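Local coordinates for probable dehydrogenase (Bordetella bronchiseptica, PDB 3MOI), which is a probable dehydrogenase of the GFO/IDH/MocA type, inferred to be an NAD(P)-dependent oxidoreductase with a Rossmann-fold nucleotide-binding region, at residues D66-A71 / Q87-I92; H126-R131 / R295-F300; P180-S185 / A226-S231. One frame throughout, in Å; residues are numbered along the deposited sequence.

Contact 1. Residues D66-A71 / Q87-I92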
loop_
_atom_site.group_PDB
_atom_site.type_symbol
_atom_site.label_atom_id
_atom_site.label_comp_id
_atom_site.label_asym_id
_atom_site.label_seq_id
_atom_site.Cartn_x
_atom_site.Cartn_y
_atom_site.Cartn_z
ATOM N N ASP A 66 -35.283 6.544 -23.926
ATOM C CA ASP A 66 -35.128 7.566 -22.877
ATOM C C ASP A 66 -33.688 7.917 -22.609
ATOM O O ASP A 66 -33.399 9.023 -22.133
ATOM C CB ASP A 66 -35.720 7.088 -21.519
ATOM C CG ASP A 66 -37.198 6.814 -21.585
ATOM O OD1 ASP A 66 -37.986 7.736 -21.997
ATOM O OD2 ASP A 66 -37.533 5.646 -21.302
ATOM N N ALA A 67 -32.800 6.943 -22.829
ATOM C CA ALA A 67 -31.391 7.109 -22.536
ATOM C C ALA A 67 -30.496 6.337 -23.556
ATOM O O ALA A 67 -30.969 5.469 -24.283
ATOM C CB ALA A 67 -31.080 6.654 -21.120
ATOM N N VAL A 68 -29.199 6.672 -23.576
ATOM C CA VAL A 68 -28.234 5.954 -24.348
ATOM C C VAL A 68 -27.090 5.487 -23.441
ATOM O O VAL A 68 -26.608 6.249 -22.587
ATOM C CB VAL A 68 -27.653 6.810 -25.484
ATOM C CG1 VAL A 68 -26.863 5.919 -26.374
ATOM C CG2 VAL A 68 -28.761 7.375 -26.356
ATOM N N TYR A 69 -26.662 4.255 -23.630
ATOM C CA TYR A 69 -25.462 3.782 -22.991
ATOM C C TYR A 69 -24.403 3.799 -24.080
ATOM O O TYR A 69 -24.551 3.150 -25.101
ATOM C CB TYR A 69 -25.649 2.399 -22.378
ATOM C CG TYR A 69 -24.345 1.743 -21.948
ATOM C CD1 TYR A 69 -23.539 2.279 -20.940
ATOM C CD2 TYR A 69 -23.919 0.570 -22.543
ATOM C CE1 TYR A 69 -22.321 1.649 -20.569
ATOM C CE2 TYR A 69 -22.725 -0.030 -22.200
ATOM C CZ TYR A 69 -21.952 0.475 -21.228
ATOM O OH TYR A 69 -20.806 -0.216 -20.950
ATOM N N ILE A 70 -23.385 4.621 -23.883
ATOM C CA ILE A 70 -22.401 4.926 -24.920
ATOM C C ILE A 70 -21.133 4.171 -24.590
ATOM O O ILE A 70 -20.480 4.537 -23.638
ATOM C CB ILE A 70 -22.060 6.456 -24.959
ATOM C CG1 ILE A 70 -23.274 7.260 -25.484
ATOM C CG2 ILE A 70 -20.827 6.723 -25.822
ATOM C CD1 ILE A 70 -23.106 8.784 -25.341
ATOM N N ALA A 71 -20.840 3.095 -25.333
ATOM C CA ALA A 71 -19.689 2.266 -25.096
ATOM C C ALA A 71 -18.827 2.204 -26.335
ATOM O O ALA A 71 -18.146 1.206 -26.563
ATOM C CB ALA A 71 -20.108 0.843 -24.685
ATOM N N GLN A 87 -30.607 15.400 -28.784
ATOM C CA GLN A 87 -31.912 14.774 -28.833
ATOM C C GLN A 87 -32.702 14.755 -27.511
ATOM O O GLN A 87 -33.802 14.203 -27.492
ATOM C CB GLN A 87 -31.816 13.361 -29.364
ATOM C CG GLN A 87 -31.322 13.241 -30.784
ATOM C CD GLN A 87 -32.201 14.021 -31.788
ATOM O OE1 GLN A 87 -33.437 13.799 -31.876
ATOM N NE2 GLN A 87 -31.570 14.913 -32.546
ATOM N N GLY A 88 -32.186 15.347 -26.434
ATOM C CA GLY A 88 -32.828 15.202 -25.089
ATOM C C GLY A 88 -32.819 13.766 -24.496
ATOM O O GLY A 88 -33.777 13.347 -23.815
ATOM N N LEU A 89 -31.758 12.994 -24.766
ATOM C CA LEU A 89 -31.603 11.703 -24.207
ATOM C C LEU A 89 -30.590 11.740 -23.064
ATOM O O LEU A 89 -29.542 12.362 -23.178
ATOM C CB LEU A 89 -31.074 10.761 -25.274
ATOM C CG LEU A 89 -31.977 10.387 -26.436
ATOM C CD1 LEU A 89 -31.177 9.347 -27.101
ATOM C CD2 LEU A 89 -33.424 9.864 -26.003
ATOM N N HIS A 90 -30.913 11.045 -21.976
ATOM C CA HIS A 90 -30.006 10.902 -20.843
ATOM C C HIS A 90 -28.951 9.886 -21.240
ATOM O O HIS A 90 -29.145 9.111 -22.165
ATOM C CB HIS A 90 -30.772 10.482 -19.586
ATOM C CG HIS A 90 -31.958 11.352 -19.290
ATOM N ND1 HIS A 90 -31.840 12.674 -18.916
ATOM C CD2 HIS A 90 -33.284 11.104 -19.349
ATOM C CE1 HIS A 90 -33.031 13.197 -18.728
ATOM N NE2 HIS A 90 -33.929 12.271 -19.013
ATOM N N ILE A 91 -27.822 9.900 -20.553
ATOM C CA ILE A 91 -26.668 9.168 -20.996
ATOM C C ILE A 91 -25.921 8.435 -19.868
ATOM O O ILE A 91 -25.754 8.978 -18.779
ATOM C CB ILE A 91 -25.661 10.173 -21.573
ATOM C CG1 ILE A 91 -26.237 10.907 -22.747
ATOM C CG2 ILE A 91 -24.379 9.483 -21.970
ATOM C CD1 ILE A 91 -25.525 12.236 -23.017
ATOM N N ILE A 92 -25.451 7.221 -20.153
ATOM C CA ILE A 92 -24.386 6.641 -19.391
ATOM C C ILE A 92 -23.251 6.511 -20.356
ATOM O O ILE A 92 -23.494 5.956 -21.393
ATOM C CB ILE A 92 -24.733 5.241 -18.863
ATOM C CG1 ILE A 92 -25.894 5.317 -17.845
ATOM C CG2 ILE A 92 -23.592 4.613 -18.122
ATOM C CD1 ILE A 92 -26.629 3.839 -17.597
HETATM O O HOH W 1 -34.999 11.294 -22.701
#

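Contact 2. Residues H126-R131 / R295-F300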
loop_
_atom_site.group_PDB
_atom_site.type_symbol
_atom_site.label_atom_id
_atom_site.label_comp_id
_atom_site.label_asym_id
_atom_site.label_seq_id
_atom_site.Cartn_x
_atom_site.Cartn_y
_atom_site.Cartn_z
ATOM N N HIS A 126 -18.922 2.243 -8.698
ATOM C CA HIS A 126 -20.298 1.752 -8.564
ATOM C C HIS A 126 -20.378 0.405 -7.794
ATOM O O HIS A 126 -21.469 0.019 -7.381
ATOM C CB HIS A 126 -20.956 1.583 -9.932
ATOM C CG HIS A 126 -21.106 2.846 -10.672
ATOM N ND1 HIS A 126 -22.142 3.728 -10.442
ATOM C CD2 HIS A 126 -20.336 3.397 -11.638
ATOM C CE1 HIS A 126 -22.004 4.770 -11.242
ATOM N NE2 HIS A 126 -20.909 4.598 -11.971
ATOM N N ASP A 127 -19.250 -0.298 -7.647
ATOM C CA ASP A 127 -19.214 -1.504 -6.855
ATOM C C ASP A 127 -19.906 -1.240 -5.543
ATOM O O ASP A 127 -19.593 -0.264 -4.887
ATOM C CB ASP A 127 -17.809 -1.965 -6.529
ATOM C CG ASP A 127 -17.082 -2.538 -7.725
ATOM O OD1 ASP A 127 -17.707 -2.572 -8.804
ATOM O OD2 ASP A 127 -15.851 -2.885 -7.586
ATOM N N PRO A 128 -20.843 -2.114 -5.137
ATOM C CA PRO A 128 -21.500 -1.850 -3.842
ATOM C C PRO A 128 -20.560 -1.857 -2.667
ATOM O O PRO A 128 -20.838 -1.210 -1.692
ATOM C CB PRO A 128 -22.515 -3.013 -3.690
ATOM C CG PRO A 128 -22.733 -3.513 -5.081
ATOM C CD PRO A 128 -21.394 -3.300 -5.801
ATOM N N VAL A 129 -19.454 -2.575 -2.716
ATOM C CA VAL A 129 -18.537 -2.477 -1.579
ATOM C C VAL A 129 -18.037 -1.042 -1.382
ATOM O O VAL A 129 -17.943 -0.569 -0.243
ATOM C CB VAL A 129 -17.381 -3.486 -1.634
ATOM C CG1 VAL A 129 -17.942 -4.950 -1.656
ATOM C CG2 VAL A 129 -16.462 -3.208 -2.804
ATOM N N VAL A 130 -17.809 -0.321 -2.485
ATOM C CA VAL A 130 -17.385 1.073 -2.420
ATOM C C VAL A 130 -18.501 1.967 -1.951
ATOM O O VAL A 130 -18.311 2.875 -1.164
ATOM C CB VAL A 130 -16.892 1.544 -3.768
ATOM C CG1 VAL A 130 -16.631 3.024 -3.738
ATOM C CG2 VAL A 130 -15.620 0.708 -4.198
ATOM N N ARG A 131 -19.691 1.718 -2.412
ATOM C CA ARG A 131 -20.839 2.462 -1.890
ATOM C C ARG A 131 -21.019 2.179 -0.424
ATOM O O ARG A 131 -21.329 3.080 0.375
ATOM C CB ARG A 131 -22.090 2.051 -2.634
ATOM C CG ARG A 131 -23.394 2.765 -2.229
ATOM C CD ARG A 131 -24.428 2.483 -3.355
ATOM N NE ARG A 131 -25.758 2.189 -2.829
ATOM C CZ ARG A 131 -26.875 2.845 -3.164
ATOM N NH1 ARG A 131 -26.854 3.872 -4.033
ATOM N NH2 ARG A 131 -28.032 2.477 -2.617
ATOM N N ARG A 295 -22.285 -15.470 -7.773
ATOM C CA ARG A 295 -21.080 -14.683 -7.523
ATOM C C ARG A 295 -21.137 -13.800 -6.263
ATOM O O ARG A 295 -22.206 -13.501 -5.717
ATOM C CB ARG A 295 -20.745 -13.842 -8.768
ATOM C CG ARG A 295 -21.536 -12.545 -8.941
ATOM C CD ARG A 295 -21.554 -12.061 -10.416
ATOM N NE ARG A 295 -20.719 -10.890 -10.615
ATOM C CZ ARG A 295 -21.144 -9.658 -10.937
ATOM N NH1 ARG A 295 -22.439 -9.377 -11.164
ATOM N NH2 ARG A 295 -20.240 -8.680 -11.066
ATOM N N LYS A 296 -19.954 -13.392 -5.812
ATOM C CA LYS A 296 -19.821 -12.560 -4.622
ATOM C C LYS A 296 -19.600 -11.064 -5.034
ATOM O O LYS A 296 -19.779 -10.706 -6.200
ATOM C CB LYS A 296 -18.678 -13.110 -3.726
ATOM C CG LYS A 296 -18.985 -14.369 -2.859
ATOM C CD LYS A 296 -19.178 -15.611 -3.708
ATOM C CE LYS A 296 -19.242 -16.883 -2.858
ATOM N NZ LYS A 296 -17.861 -17.450 -2.613
ATOM N N GLN A 297 -19.228 -10.193 -4.086
ATOM C CA GLN A 297 -19.070 -8.761 -4.376
ATOM C C GLN A 297 -17.842 -8.447 -5.229
ATOM O O GLN A 297 -16.779 -8.949 -4.990
ATOM C CB GLN A 297 -18.981 -7.934 -3.115
ATOM C CG GLN A 297 -20.241 -7.763 -2.376
ATOM C CD GLN A 297 -21.353 -7.175 -3.207
ATOM O OE1 GLN A 297 -21.121 -6.362 -4.114
ATOM N NE2 GLN A 297 -22.594 -7.597 -2.904
ATOM N N PRO A 298 -17.998 -7.586 -6.226
ATOM C CA PRO A 298 -16.869 -7.140 -7.027
ATOM C C PRO A 298 -16.006 -6.181 -6.249
ATOM O O PRO A 298 -16.464 -5.622 -5.248
ATOM C CB PRO A 298 -17.544 -6.405 -8.189
ATOM C CG PRO A 298 -18.884 -6.967 -8.220
ATOM C CD PRO A 298 -19.257 -7.123 -6.797
ATOM N N HIS A 299 -14.785 -5.969 -6.715
ATOM C CA HIS A 299 -13.767 -5.202 -5.927
ATOM C C HIS A 299 -12.639 -4.746 -6.856
ATOM O O HIS A 299 -12.520 -5.250 -7.964
ATOM C CB HIS A 299 -13.187 -6.069 -4.799
ATOM C CG HIS A 299 -12.141 -7.036 -5.258
ATOM N ND1 HIS A 299 -10.793 -6.824 -5.057
ATOM C CD2 HIS A 299 -12.240 -8.226 -5.902
ATOM C CE1 HIS A 299 -10.110 -7.841 -5.564
ATOM N NE2 HIS A 299 -10.962 -8.713 -6.068
ATOM N N PHE A 300 -11.805 -3.822 -6.434
ATOM C CA PHE A 300 -10.658 -3.471 -7.282
ATOM C C PHE A 300 -9.387 -3.409 -6.450
ATOM O O PHE A 300 -9.093 -2.413 -5.777
ATOM C CB PHE A 300 -10.920 -2.136 -7.987
ATOM C CG PHE A 300 -10.008 -1.878 -9.133
ATOM C CD1 PHE A 300 -10.153 -2.577 -10.295
ATOM C CD2 PHE A 300 -9.038 -0.893 -9.056
ATOM C CE1 PHE A 300 -9.336 -2.353 -11.386
ATOM C CE2 PHE A 300 -8.189 -0.656 -10.130
ATOM C CZ PHE A 300 -8.340 -1.407 -11.317
#

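Contact 3. Residues P180-S185 / A226-S231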
loop_
_atom_site.group_PDB
_atom_site.type_symbol
_atom_site.label_atom_id
_atom_site.label_comp_id
_atom_site.label_asym_id
_atom_site.label_seq_id
_atom_site.Cartn_x
_atom_site.Cartn_y
_atom_site.Cartn_z
ATOM N N PRO A 180 -8.366 5.306 -13.137
ATOM C CA PRO A 180 -9.624 5.977 -12.813
ATOM C C PRO A 180 -10.501 5.183 -11.833
ATOM O O PRO A 180 -11.215 5.774 -11.015
ATOM C CB PRO A 180 -10.305 6.207 -14.192
ATOM C CG PRO A 180 -9.168 6.389 -15.120
ATOM C CD PRO A 180 -8.067 5.367 -14.567
ATOM N N HIS A 181 -10.411 3.866 -11.854
ATOM C CA HIS A 181 -11.176 3.074 -10.885
ATOM C C HIS A 181 -10.765 3.374 -9.437
ATOM O O HIS A 181 -11.615 3.504 -8.550
ATOM C CB HIS A 181 -11.046 1.588 -11.190
ATOM C CG HIS A 181 -11.654 1.167 -12.487
ATOM N ND1 HIS A 181 -12.950 1.498 -12.851
ATOM C CD2 HIS A 181 -11.178 0.361 -13.468
ATOM C CE1 HIS A 181 -13.216 0.984 -14.041
ATOM N NE2 HIS A 181 -12.168 0.261 -14.427
ATOM N N GLN A 182 -9.493 3.581 -9.203
ATOM C CA GLN A 182 -9.062 3.899 -7.867
ATOM C C GLN A 182 -9.386 5.344 -7.564
ATOM O O GLN A 182 -9.856 5.677 -6.479
ATOM C CB GLN A 182 -7.559 3.629 -7.719
ATOM C CG GLN A 182 -7.219 2.155 -7.828
ATOM C CD GLN A 182 -5.786 1.854 -7.886
ATOM O OE1 GLN A 182 -5.083 2.454 -8.643
ATOM N NE2 GLN A 182 -5.324 0.878 -7.103
ATOM N N ILE A 183 -9.156 6.226 -8.526
ATOM C CA ILE A 183 -9.350 7.603 -8.257
ATOM C C ILE A 183 -10.823 7.788 -7.945
ATOM O O ILE A 183 -11.162 8.459 -6.997
ATOM C CB ILE A 183 -8.947 8.472 -9.446
ATOM C CG1 ILE A 183 -7.444 8.370 -9.737
ATOM C CG2 ILE A 183 -9.335 9.965 -9.235
ATOM C CD1 ILE A 183 -7.078 9.031 -11.074
ATOM N N ASP A 184 -11.711 7.206 -8.743
ATOM C CA ASP A 184 -13.137 7.435 -8.518
ATOM C C ASP A 184 -13.582 6.857 -7.198
ATOM O O ASP A 184 -14.471 7.414 -6.544
ATOM C CB ASP A 184 -13.991 6.823 -9.616
ATOM C CG ASP A 184 -13.863 7.556 -10.941
ATOM O OD1 ASP A 184 -13.567 8.769 -10.953
ATOM O OD2 ASP A 184 -14.030 6.891 -11.975
ATOM N N SER A 185 -12.950 5.747 -6.787
ATOM C CA SER A 185 -13.332 5.129 -5.527
ATOM C C SER A 185 -12.909 6.009 -4.372
ATOM O O SER A 185 -13.662 6.162 -3.365
ATOM C CB SER A 185 -12.739 3.729 -5.416
ATOM O OG SER A 185 -13.257 2.968 -6.517
ATOM N N ALA A 226 -4.669 9.757 0.339
ATOM C CA ALA A 226 -4.868 8.428 -0.183
ATOM C C ALA A 226 -3.612 7.972 -0.937
ATOM O O ALA A 226 -3.097 8.663 -1.779
ATOM C CB ALA A 226 -5.961 8.459 -1.119
ATOM N N VAL A 227 -3.099 6.807 -0.625
ATOM C CA VAL A 227 -2.043 6.220 -1.419
ATOM C C VAL A 227 -2.706 5.308 -2.427
ATOM O O VAL A 227 -3.592 4.550 -2.068
ATOM C CB VAL A 227 -1.084 5.379 -0.493
ATOM C CG1 VAL A 227 -0.311 4.289 -1.275
ATOM C CG2 VAL A 227 -0.139 6.279 0.251
ATOM N N MET A 228 -2.242 5.345 -3.673
ATOM C CA MET A 228 -2.800 4.551 -4.771
ATOM C C MET A 228 -1.586 3.920 -5.452
ATOM O O MET A 228 -0.643 4.631 -5.834
ATOM C CB MET A 228 -3.572 5.483 -5.706
ATOM C CG MET A 228 -4.151 4.937 -6.988
ATOM S SD MET A 228 -4.869 6.237 -8.110
ATOM C CE MET A 228 -5.222 7.304 -6.828
ATOM N N VAL A 229 -1.591 2.595 -5.539
ATOM C CA VAL A 229 -0.546 1.836 -6.179
ATOM C C VAL A 229 -1.173 0.837 -7.136
ATOM O O VAL A 229 -2.141 0.159 -6.801
ATOM C CB VAL A 229 0.305 1.032 -5.145
ATOM C CG1 VAL A 229 1.199 -0.004 -5.876
ATOM C CG2 VAL A 229 1.151 1.941 -4.275
ATOM N N TYR A 230 -0.603 0.705 -8.323
ATOM C CA TYR A 230 -1.159 -0.187 -9.387
ATOM C C TYR A 230 -0.006 -0.759 -10.163
ATOM O O TYR A 230 0.911 -0.012 -10.543
ATOM C CB TYR A 230 -2.051 0.576 -10.385
ATOM C CG TYR A 230 -2.741 -0.382 -11.280
ATOM C CD1 TYR A 230 -4.036 -0.755 -11.046
ATOM C CD2 TYR A 230 -2.053 -1.016 -12.334
ATOM C CE1 TYR A 230 -4.651 -1.662 -11.855
ATOM C CE2 TYR A 230 -2.645 -1.907 -13.098
ATOM C CZ TYR A 230 -3.966 -2.248 -12.852
ATOM O OH TYR A 230 -4.599 -3.180 -13.644
ATOM N N SER A 231 -0.060 -2.060 -10.428
ATOM C CA SER A 231 0.911 -2.722 -11.330
ATOM C C SER A 231 0.212 -3.836 -12.121
ATOM O O SER A 231 -0.616 -4.588 -11.567
ATOM C CB SER A 231 2.039 -3.318 -10.516
ATOM O OG SER A 231 3.004 -3.935 -11.329
#

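Contact 1. Residues D66-A71 / Q87-I92
Val68 and Leu89 meet through single methyls, CG2 of Val68 lying 3.2 Å from CD1 of Leu89, with the two side chains crossing at a slant. On the same face of the sheet, the far end of Ile70 reaches Ile91: CD1 of Ile70 is 3.7 Å from CG2 of Ile91. The other face carries Tyr69 and Ile92. There CG2 of Ile92, anti to its backbone N, comes to the ring edge, 3.7 Å from Tyr69 CD1, while strand 3-8 and helix 340-352 add packing. Strands 67-70 and 90-93, joined through helix 77-86, form a beta-alpha-beta crossover of the Rossmann fold; the axes of 67-70 and 90-92 run parallel, 23° apart, in the register Ala67-His90, Val68-Ile91 and Tyr69-Ile92. The backbone of Val68 bonds strand 90-92 through both its N and its O, the N donating to His90 O at 2.8 Å and the O accepting from Ile92 N at 2.9 Å; Ile70 N then donates to Ile92 O at 2.8 Å. At the polar edge, His90 N bonds to Asp66 O at 3.2 Å. A water donates to this same Asp66 O and to Gly88 O, the latter residue ending helix 77-86 in a Schellman motif. Asp66 OD1 forms a salt bridge with Arg4.

Contact 2. Residues H126-R131 / R295-F300
Asp127, whose side chain lies against Pro298 and His299, has its backbone O gripped by two amides of the following turn: Arg131 N at 3.2 Å and, weakly, Val130 N at 3.0 Å. These bonds mark the first turn of helix 128-139, with Asp127 in the N-cap position, although its carboxylate makes no capping bond. The carboxylate instead lies against segment 295-300, where OD2 comes 3.4 Å from His299 N at an angle too poor for a hydrogen bond, and OD1 lies 3.9 Å from Pro298 CB. A chi1 of -72° sets CG of Asp127 anti to its carbonyl carbon. OD1 also has a long, weak ion pair with Arg124. The contact thus sets a helix start against the irregular chain that leads into strand 302-307, and all seven of its touching residues are buried. His299, turned from the helix, stacks its ring on His242, and its ND1 bonds to Gly301 O. Farther along the helix start, Val129 and Gln297 run alongside each other with opposed directions, Val129 CG1 lying 3.5 Å from Gln297 CB. OE1 of Gln297 rests against the Pro128 ring, 3.4 Å from Pro128 CG. Val129 CG2, standing between its backbone N and carbonyl carbon, comes 3.4 Å from Pro298 O.

Contact 3. Residues P180-S185 / A226-S231
Gln182 reaches from its helix to the strand and donates from NE2 to Val229 O at 3.3 Å. The bond is almost straight (169° at the hydrogen) and Val229 O lies in the Gln182 amide plane, yet the donor stands well above the carbonyl plane of Val229. The other amide atom, Gln182 OE1, is turned toward Met228, 3.1 Å from its CG, and sits near the plane of the Tyr230 ring at its edge, 4.0 Å from Tyr230 CB. Met228 has CG anti to the backbone N (chi1 175°), which brings CG to Gln182; its SD goes on to Ile183 CG1 at 3.7 Å. In the next shell, Ser185 OG and Ser185 N both donate to His181 O within the helix, the hydroxyl at 2.7 Å, and Gln178 NE2 bonds Tyr230 OH. The arrangement is helix-on-sheet packing in the GFO/IDH/MocA C-terminal domain: the axes of 180-185 and 226-231 approach to 9.4 Å at 162°, nearly antiparallel. Helix 179-190 lies on one face of the mixed sheet, with helix 362-381 touching Ile183; strand 225-231 runs between strands 145-153 and 213-220, while Val227 and Val229 pack against Val227 and Met147, respectively, of the second subunit.

From the N terminus, contact 1 comes first and closes the shortest loop: the 15 residues between its segments are mostly helix 77-86, and the two strands pair in the parallel Rossmann sheet. It closes before contact 2 opens, its centre about 24 Å from that of contact 2 and 28 Å from that of contact 3. Contact 2 spans the longest loop, from the start of helix 128-139 to the chain before strand 302-307, and contact 3 falls wholly within that span, binding helix 179-190 to the mixed sheet. Contacts 2 and 3 also touch in space: Phe300 packs with CZ 3.7 Å from Tyr230 CE1, and its CD2 lies 3.8 Å from Gln182 CG.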